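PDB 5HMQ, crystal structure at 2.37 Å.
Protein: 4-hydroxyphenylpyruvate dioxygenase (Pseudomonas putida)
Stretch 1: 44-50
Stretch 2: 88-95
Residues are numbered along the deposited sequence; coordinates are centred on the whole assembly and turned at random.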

# COMPACT_ATOMS: atom_id res chain seq x y z
N SER C 44 -23.50 19.27 -2.96
CA SER C 44 -23.63 20.24 -4.03
C SER C 44 -22.30 20.92 -4.33
O SER C 44 -21.41 20.98 -3.47
CB SER C 44 -24.68 21.28 -3.65
OG SER C 44 -24.38 22.55 -4.20
N PRO C 45 -22.13 21.45 -5.54
CA PRO C 45 -20.93 22.25 -5.84
C PRO C 45 -20.76 23.44 -4.91
O PRO C 45 -19.62 23.83 -4.62
CB PRO C 45 -21.16 22.70 -7.29
CG PRO C 45 -22.13 21.75 -7.85
CD PRO C 45 -22.97 21.22 -6.74
N ARG C 46 -21.86 24.02 -4.43
CA ARG C 46 -21.74 25.12 -3.49
C ARG C 46 -21.32 24.63 -2.11
O ARG C 46 -20.59 25.33 -1.40
CB ARG C 46 -23.07 25.87 -3.41
CG ARG C 46 -23.08 26.97 -2.38
CD ARG C 46 -24.38 27.73 -2.43
NE ARG C 46 -24.24 29.06 -1.90
CZ ARG C 46 -24.94 29.50 -0.85
NH1 ARG C 46 -25.82 28.71 -0.23
NH2 ARG C 46 -24.75 30.75 -0.40
N GLN C 47 -21.75 23.42 -1.73
CA GLN C 47 -21.25 22.83 -0.49
C GLN C 47 -19.75 22.56 -0.57
O GLN C 47 -19.06 22.64 0.45
CB GLN C 47 -22.03 21.55 -0.18
CG GLN C 47 -23.47 21.82 0.24
CD GLN C 47 -24.27 20.55 0.46
OE1 GLN C 47 -24.48 19.77 -0.47
NE2 GLN C 47 -24.72 20.34 1.69
N VAL C 48 -19.24 22.24 -1.75
CA VAL C 48 -17.79 22.13 -1.92
C VAL C 48 -17.13 23.49 -1.69
O VAL C 48 -16.11 23.59 -1.00
CB VAL C 48 -17.44 21.57 -3.31
CG1 VAL C 48 -15.93 21.53 -3.50
CG2 VAL C 48 -18.03 20.19 -3.48
N ARG C 49 -17.72 24.55 -2.25
CA ARG C 49 -17.21 25.90 -2.02
C ARG C 49 -17.21 26.24 -0.53
O ARG C 49 -16.27 26.87 -0.04
CB ARG C 49 -18.05 26.91 -2.80
CG ARG C 49 -17.62 28.35 -2.60
CD ARG C 49 -18.50 29.30 -3.40
NE ARG C 49 -17.93 30.64 -3.45
CZ ARG C 49 -18.44 31.64 -4.17
NH1 ARG C 49 -19.53 31.44 -4.90
NH2 ARG C 49 -17.85 32.83 -4.16
N GLN C 50 -18.25 25.83 0.19
CA GLN C 50 -18.31 26.12 1.62
C GLN C 50 -17.24 25.36 2.39
O GLN C 50 -16.62 25.90 3.31
CB GLN C 50 -19.70 25.79 2.16
CG GLN C 50 -19.92 26.27 3.59
CD GLN C 50 -19.82 27.78 3.72
OE1 GLN C 50 -20.50 28.52 3.01
NE2 GLN C 50 -18.96 28.24 4.62
N ASP C 88 -21.15 27.44 -15.51
CA ASP C 88 -22.14 27.43 -14.43
C ASP C 88 -21.60 26.70 -13.20
O ASP C 88 -21.78 27.16 -12.07
CB ASP C 88 -23.44 26.77 -14.89
CG ASP C 88 -24.15 27.57 -15.97
OD1 ASP C 88 -23.93 28.79 -16.07
OD2 ASP C 88 -24.95 26.96 -16.72
N LEU C 89 -20.93 25.57 -13.42
CA LEU C 89 -20.42 24.78 -12.31
C LEU C 89 -19.33 25.53 -11.56
O LEU C 89 -19.28 25.50 -10.32
CB LEU C 89 -19.89 23.45 -12.84
CG LEU C 89 -19.43 22.38 -11.86
CD1 LEU C 89 -20.57 22.00 -10.95
CD2 LEU C 89 -18.94 21.16 -12.63
N MSE C 90 -18.45 26.23 -12.28
CA MSE C 90 -17.34 26.96 -11.68
C MSE C 90 -17.81 28.11 -10.80
O MSE C 90 -17.23 28.36 -9.74
CB MSE C 90 -16.42 27.49 -12.77
CG MSE C 90 -15.72 26.40 -13.56
SE MSE C 90 -15.11 27.03 -15.29
CE MSE C 90 -13.82 28.36 -14.68
N GLN C 91 -18.86 28.80 -11.23
CA GLN C 91 -19.39 29.90 -10.43
C GLN C 91 -20.04 29.40 -9.15
O GLN C 91 -20.03 30.10 -8.14
CB GLN C 91 -20.35 30.74 -11.26
CG GLN C 91 -19.61 31.73 -12.16
CD GLN C 91 -20.52 32.46 -13.12
OE1 GLN C 91 -21.65 32.05 -13.37
NE2 GLN C 91 -20.02 33.56 -13.68
N GLU C 92 -20.60 28.18 -9.15
CA GLU C 92 -21.06 27.61 -7.89
C GLU C 92 -19.90 27.14 -7.02
O GLU C 92 -20.01 27.15 -5.79
CB GLU C 92 -22.03 26.46 -8.15
CG GLU C 92 -23.28 26.84 -8.91
CD GLU C 92 -24.31 27.48 -7.99
OE1 GLU C 92 -24.19 27.30 -6.76
OE2 GLU C 92 -25.24 28.14 -8.50
N LEU C 93 -18.79 26.74 -7.64
CA LEU C 93 -17.60 26.37 -6.88
C LEU C 93 -16.83 27.57 -6.35
O LEU C 93 -16.11 27.44 -5.36
CB LEU C 93 -16.68 25.52 -7.75
CG LEU C 93 -17.16 24.11 -8.08
CD1 LEU C 93 -16.24 23.46 -9.10
CD2 LEU C 93 -17.25 23.27 -6.82
N GLY C 94 -16.97 28.74 -6.99
CA GLY C 94 -16.19 29.89 -6.59
C GLY C 94 -14.81 29.95 -7.18
O GLY C 94 -13.90 30.54 -6.58
N THR C 95 -14.60 29.35 -8.35
CA THR C 95 -13.33 29.38 -9.04
C THR C 95 -13.53 30.05 -10.40
O THR C 95 -14.65 30.11 -10.92
CB THR C 95 -12.75 27.97 -9.21
OG1 THR C 95 -11.39 28.05 -9.67
CG2 THR C 95 -13.56 27.16 -10.22
O HOH W 1 -24.26 24.23 -6.32

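Two helices can pack without a single direct hydrogen bond between them, and here the beginning of one meets the end of the other. Helix 45-50 starts where helix 88-93 finishes, their axes 8.1 Å apart at closest and inclined by 35°. Carbonyl groups in the last turn of a helix often lack the amide partners found further back, and here two of them face the neighbouring helix. Glu92 O receives a CA-H...O contact from Arg46 CA at 3.5 Å, and Leu93 O lies 3.3 Å from Arg49 CB.

The apolar part of the contact centres on Pro45, a residue well suited to a helix's first turn, where its missing amide proton costs nothing. Its CG meets Leu89 CD1 at 3.5 Å, while its CB lies 4.0 Å from Leu93 CD2. Although the CA-to-CB bond of Leu93 points away, the end of its side chain returns, bringing CD2 within 3.9 Å of Val48 CB. The stretches together bury 369 Å²; apolar Val48 and Leu93 suit their buried positions, while Arg49 and Glu92 stay exposed.

Arg49, extended with chi1 to chi3 all t, lays its guanidinium face over Gly94 CA, 3.7 Å from NE. Glycine suits the positive phi here, and an ideal CB would lie only 2.6 Å from Arg49 NE. One water adds a polar link, donating to Glu92 OE1 at 3.1 Å and hydrogen-bonding Ser44 OG at 2.7 Å.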